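Local coordinates for protein tyrosinase (Aspergillus oryzae, PDB 6JU8) that probably uses a pair of copper ions and dioxygen to oxidise L-tyrosine and L-dopa to L-dopaquinone, a step in melanin formation, at residues Ser302-Asp307 against Leu328-Asn333. The protein carries 1 engineered substitution. Numbering follows the deposited sequence. Where two conformers were deposited one is given.
Sequences SSTRYD and LEAIHN. With CU (copper (II) ion), chain D.
Beside the dinuclear copper site of the tyrosinase central domain, Glu329 on the first turn of helix 328-340 reaches across to Ser303 and Thr304, where the chain leaves helix 298-302. Its CG lies anti to the backbone N (chi1 -173°) and the chain stays extended beyond, which carries the carboxylate out to the loop. There OE1 takes two bonds. Ser303 OG donates to Glu329 OE1 at 2.9 Å, nearly in line with the C-O bond, while the amide N of Thr304 comes in from above the carboxylate plane, 3.0 Å from Glu329 OE1. Ser303 OG also accepts from the amide of Arg305, closing an ST turn, so one hydroxyl both shapes the loop and fastens it to the helix. The other oxygen, OE2, is bonded to the amide N of Asn99, next to the copper ligand His98; Asn99 OD1 also bonds Thr304 OG1. A water donates to Thr304 OG1 at 2.7 Å and accepts from Asn333 ND2, which is also bonded to Tyr271 OH. The Thr304 side chain crosses that of Glu329 at about a right angle and sets its methyl, CG2, 4.1 Å from Ala330 CB. With both its oxygens held by donors, this buried carboxylate probably stays ionised.

One turn on, His332 ND1 donates to Glu329 O at 3.1 Å, in the ring plane and on a carbonyl lone pair, which helps fix the ring's rotation. His332 NE2 then binds copper at 2.2 Å, with His336 and His376 completing the histidine set. Glu329 thus holds His332 directly through its carbonyl, while its carboxylate grips the chain next to His98, ligand of the other copper: a second-shell contact of the type 3 (dinuclear) copper centre of tyrosinases.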
loop_
_atom_site.group_PDB
_atom_site.type_symbol
_atom_site.label_atom_id
_atom_site.label_comp_id
_atom_site.label_asym_id
_atom_site.label_seq_id
_atom_site.Cartn_x
_atom_site.Cartn_y
_atom_site.Cartn_z
ATOM N N SER A 302 -0.699 -3.605 -34.815
ATOM C CA SER A 302 -1.516 -4.350 -33.872
ATOM C C SER A 302 -0.760 -5.302 -32.956
ATOM O O SER A 302 -1.304 -5.645 -31.892
ATOM C CB SER A 302 -2.577 -5.204 -34.627
ATOM O OG SER A 302 -1.944 -6.143 -35.479
ATOM N N SER A 303 0.412 -5.796 -33.355
ATOM C CA SER A 303 0.945 -6.961 -32.634
ATOM C C SER A 303 2.453 -7.039 -32.661
ATOM O O SER A 303 3.101 -6.679 -33.659
ATOM C CB SER A 303 0.368 -8.254 -33.245
ATOM O OG SER A 303 0.791 -9.413 -32.549
ATOM N N THR A 304 2.983 -7.658 -31.597
ATOM C CA THR A 304 4.381 -8.085 -31.565
ATOM C C THR A 304 4.673 -9.161 -32.594
ATOM O O THR A 304 5.850 -9.427 -32.899
ATOM C CB THR A 304 4.751 -8.601 -30.152
ATOM O OG1 THR A 304 3.777 -9.554 -29.732
ATOM C CG2 THR A 304 4.730 -7.447 -29.154
ATOM N N ARG A 305 3.676 -9.813 -33.199
ATOM C CA ARG A 305 3.977 -10.897 -34.135
ATOM C C ARG A 305 4.604 -10.402 -35.428
ATOM O O ARG A 305 5.281 -11.171 -36.127
ATOM C CB ARG A 305 2.700 -11.705 -34.443
ATOM C CG ARG A 305 3.000 -12.897 -35.349
ATOM C CD ARG A 305 1.788 -13.745 -35.638
ATOM N NE ARG A 305 1.295 -14.471 -34.475
ATOM C CZ ARG A 305 0.600 -15.597 -34.537
ATOM N NH1 ARG A 305 0.193 -16.153 -33.393
ATOM N NH2 ARG A 305 0.322 -16.176 -35.709
ATOM N N TYR A 306 4.353 -9.130 -35.778
ATOM C CA TYR A 306 4.734 -8.706 -37.132
ATOM C C TYR A 306 6.230 -8.824 -37.343
ATOM O O TYR A 306 6.662 -9.325 -38.370
ATOM C CB TYR A 306 4.285 -7.270 -37.403
ATOM C CG TYR A 306 4.294 -6.906 -38.871
ATOM C CD1 TYR A 306 3.177 -7.137 -39.662
ATOM C CD2 TYR A 306 5.416 -6.327 -39.467
ATOM C CE1 TYR A 306 3.158 -6.805 -41.000
ATOM C CE2 TYR A 306 5.403 -5.981 -40.809
ATOM C CZ TYR A 306 4.280 -6.231 -41.565
ATOM O OH TYR A 306 4.223 -5.904 -42.901
ATOM N N ASP A 307 7.004 -8.362 -36.356
ATOM C CA ASP A 307 8.451 -8.464 -36.518
ATOM C C ASP A 307 9.030 -9.031 -35.230
ATOM O O ASP A 307 9.366 -8.251 -34.330
ATOM C CB ASP A 307 9.065 -7.112 -36.858
ATOM C CG ASP A 307 10.485 -7.157 -37.385
ATOM O OD1 ASP A 307 11.186 -8.180 -37.235
ATOM O OD2 ASP A 307 10.937 -6.146 -37.972
ATOM N N LEU A 328 1.356 -1.191 -30.801
ATOM C CA LEU A 328 0.386 -1.089 -29.724
ATOM C C LEU A 328 0.559 -2.163 -28.652
ATOM O O LEU A 328 0.525 -1.909 -27.437
ATOM C CB LEU A 328 -1.024 -1.253 -30.315
ATOM C CG LEU A 328 -2.174 -1.260 -29.302
ATOM C CD1 LEU A 328 -2.451 0.166 -28.833
ATOM C CD2 LEU A 328 -3.415 -1.885 -29.927
ATOM N N GLU A 329 0.759 -3.414 -29.088
ATOM C CA GLU A 329 0.828 -4.513 -28.128
ATOM C C GLU A 329 2.096 -4.391 -27.279
ATOM O O GLU A 329 2.035 -4.616 -26.065
ATOM C CB GLU A 329 0.812 -5.853 -28.857
ATOM C CG GLU A 329 0.717 -7.040 -27.914
ATOM C CD GLU A 329 0.532 -8.368 -28.618
ATOM O OE1 GLU A 329 0.680 -8.486 -29.854
ATOM O OE2 GLU A 329 0.268 -9.339 -27.880
ATOM N N ALA A 330 3.214 -4.033 -27.894
ATOM C CA ALA A 330 4.483 -3.860 -27.176
ATOM C C ALA A 330 4.364 -2.750 -26.145
ATOM O O ALA A 330 4.858 -2.860 -25.015
ATOM C CB ALA A 330 5.594 -3.585 -28.196
ATOM N N ILE A 331 3.771 -1.607 -26.518
ATOM C CA ILE A 331 3.587 -0.539 -25.535
ATOM C C ILE A 331 2.750 -1.067 -24.372
ATOM O O ILE A 331 3.060 -0.906 -23.191
ATOM C CB ILE A 331 2.935 0.718 -26.134
ATOM C CG1 ILE A 331 3.858 1.381 -27.172
ATOM C CG2 ILE A 331 2.551 1.703 -25.042
ATOM C CD1 ILE A 331 3.236 2.558 -27.901
ATOM N N HIS A 332 1.624 -1.696 -24.709
ATOM C CA HIS A 332 0.714 -2.280 -23.729
ATOM C C HIS A 332 1.420 -3.252 -22.796
ATOM O O HIS A 332 1.096 -3.282 -21.600
ATOM C CB HIS A 332 -0.418 -2.970 -24.494
ATOM C CG HIS A 332 -0.920 -4.266 -23.944
ATOM N ND1 HIS A 332 -0.307 -5.485 -24.178
ATOM C CD2 HIS A 332 -2.028 -4.545 -23.216
ATOM C CE1 HIS A 332 -1.015 -6.444 -23.600
ATOM N NE2 HIS A 332 -2.081 -5.905 -22.992
ATOM N N ASN A 333 2.361 -4.050 -23.292
ATOM C CA ASN A 333 3.092 -5.032 -22.475
ATOM C C ASN A 333 3.951 -4.314 -21.455
ATOM O O ASN A 333 4.020 -4.731 -20.290
ATOM C CB ASN A 333 3.996 -5.858 -23.396
ATOM C CG ASN A 333 3.283 -6.865 -24.278
ATOM O OD1 ASN A 333 2.085 -7.057 -24.174
ATOM N ND2 ASN A 333 4.058 -7.460 -25.185
HETATM CU CU CU D . -3.361 -6.409 -21.300
HETATM O O HOH W 1 3.309 -9.722 -27.046
HETATM O O HOH W 2 -3.800 -8.578 -21.813
#